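Local structure of histidine kinase (Pseudomonas aeruginosa, 7C1I) at residues Ala102-Arg105 / Ile106-Gln110. The protein probably relays phosphoryl groups between receiver domains in a two-component signalling pathway, as a histidine-containing phosphotransfer protein. Residues are numbered along the deposited sequence; the frame is centred on the assembly and turned at random.
Sequences AIVR and ILFKQ
One face of the F108 ring is covered by CG1 of V104, a CH-pi contact 3.8 Å from the ring centroid and only 9° off the normal. V104 puts this methyl there by holding CG1 anti to the backbone N (chi1 173°), so that it reaches forward along the helix to the residue one turn on. The guanidinium of R105 carries CE of K109 over one face, with K109 CE 3.6 Å from R105 NH1. At its edge, in the plane, a water accepts a hydrogen bond of 2.9 Å from R105 NH2 and a weak one from K109 NZ. With K109 CG turned back beside its own backbone N, the bend at chi2 (-78°) carries the methylenes across the guanidinium face, while the R105 chain runs extended to NE. A third i to i+4 pair, I103 CG2 and L107 CD1, meets at 3.9 Å. Four i to i+4 backbone hydrogen bonds, from I106 through K109 to the carbonyls of A102 through R105, continue helix 90-112 through both segments. V104 and F108 pack on F29 and L26 of helix 22-45, within the helical bundle expected of HPt domains. R105 and K109 meet Q45 of the second subunit, R105 NH1 donating a hydrogen bond to its O. R105 NH2 and K109 NZ stand 4.1 Å apart; the E34 carboxylate, salt-bridged to R105 NE, and the shared water oxygen probably offset part of the repulsion between the two cationic side chains.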
loop_
_atom_site.group_PDB
_atom_site.type_symbol
_atom_site.label_atom_id
_atom_site.label_comp_id
_atom_site.label_asym_id
_atom_site.label_seq_id
_atom_site.Cartn_x
_atom_site.Cartn_y
_atom_site.Cartn_z
ATOM N N ALA A 102 0.825 10.784 5.664
ATOM C CA ALA A 102 0.818 10.012 6.930
ATOM C C ALA A 102 1.921 10.570 7.834
ATOM O O ALA A 102 1.733 10.562 9.066
ATOM C CB ALA A 102 1.057 8.547 6.654
ATOM N N ILE A 103 3.037 11.010 7.248
ATOM C CA ILE A 103 4.152 11.581 8.062
ATOM C C ILE A 103 3.664 12.906 8.655
ATOM O O ILE A 103 3.891 13.162 9.852
ATOM C CB ILE A 103 5.454 11.744 7.255
ATOM C CG1 ILE A 103 5.931 10.400 6.701
ATOM C CG2 ILE A 103 6.481 12.517 8.068
ATOM C CD1 ILE A 103 7.118 10.536 5.778
ATOM N N VAL A 104 3.199 13.795 7.771
ATOM C CA VAL A 104 2.740 15.117 8.298
ATOM C C VAL A 104 1.687 14.869 9.382
ATOM O O VAL A 104 1.696 15.539 10.437
ATOM C CB VAL A 104 2.128 15.922 7.136
ATOM C CG1 VAL A 104 1.519 17.182 7.736
ATOM C CG2 VAL A 104 3.290 16.198 6.196
ATOM N N ARG A 105 0.739 13.942 9.218
ATOM C CA ARG A 105 -0.367 13.630 10.161
ATOM C C ARG A 105 0.287 13.303 11.510
ATOM O O ARG A 105 -0.192 13.860 12.517
ATOM C CB ARG A 105 -1.263 12.527 9.590
ATOM C CG ARG A 105 -2.488 12.391 10.483
ATOM C CD ARG A 105 -3.346 11.260 9.948
ATOM N NE ARG A 105 -4.648 11.140 10.583
ATOM C CZ ARG A 105 -4.951 10.779 11.824
ATOM N NH1 ARG A 105 -3.972 10.437 12.642
ATOM N NH2 ARG A 105 -6.204 10.812 12.242
ATOM N N ILE A 106 1.177 12.308 11.564
ATOM C CA ILE A 106 1.611 11.868 12.924
ATOM C C ILE A 106 2.393 13.026 13.554
ATOM O O ILE A 106 2.302 13.182 14.788
ATOM C CB ILE A 106 2.383 10.535 12.849
ATOM C CG1 ILE A 106 2.771 10.111 14.269
ATOM C CG2 ILE A 106 3.712 10.652 12.125
ATOM C CD1 ILE A 106 1.646 9.812 15.226
ATOM N N LEU A 107 3.180 13.797 12.796
ATOM C CA LEU A 107 3.950 14.926 13.384
ATOM C C LEU A 107 2.911 15.928 13.898
ATOM O O LEU A 107 3.146 16.528 14.966
ATOM C CB LEU A 107 4.892 15.574 12.367
ATOM C CG LEU A 107 6.009 14.645 11.893
ATOM C CD1 LEU A 107 6.793 15.295 10.763
ATOM C CD2 LEU A 107 6.887 14.368 13.104
ATOM N N PHE A 108 1.819 16.185 13.171
ATOM C CA PHE A 108 0.841 17.170 13.701
ATOM C C PHE A 108 0.091 16.597 14.908
ATOM O O PHE A 108 -0.203 17.370 15.845
ATOM C CB PHE A 108 -0.139 17.588 12.601
ATOM C CG PHE A 108 0.416 18.601 11.633
ATOM C CD1 PHE A 108 1.748 18.969 11.531
ATOM C CD2 PHE A 108 -0.499 19.118 10.729
ATOM C CE1 PHE A 108 2.245 19.935 10.671
ATOM C CE2 PHE A 108 -0.012 20.083 9.862
ATOM C CZ PHE A 108 1.311 20.451 9.801
ATOM N N LYS A 109 -0.223 15.299 14.968
ATOM C CA LYS A 109 -0.948 14.727 16.134
ATOM C C LYS A 109 0.008 14.793 17.332
ATOM O O LYS A 109 -0.454 15.148 18.437
ATOM C CB LYS A 109 -1.260 13.260 15.825
ATOM C CG LYS A 109 -2.374 13.113 14.796
ATOM C CD LYS A 109 -3.723 13.343 15.440
ATOM C CE LYS A 109 -4.913 13.384 14.504
ATOM N NZ LYS A 109 -6.135 13.472 15.339
ATOM N N GLN A 110 1.309 14.587 17.111
ATOM C CA GLN A 110 2.293 14.677 18.222
ATOM C C GLN A 110 2.269 16.096 18.802
ATOM O O GLN A 110 2.222 16.283 20.035
ATOM C CB GLN A 110 3.666 14.232 17.713
ATOM C CG GLN A 110 4.755 14.212 18.774
ATOM C CD GLN A 110 6.039 13.732 18.142
ATOM O OE1 GLN A 110 6.435 14.177 17.067
ATOM N NE2 GLN A 110 6.805 12.966 18.902
HETATM O O HOH W 1 -7.131 10.236 14.935
#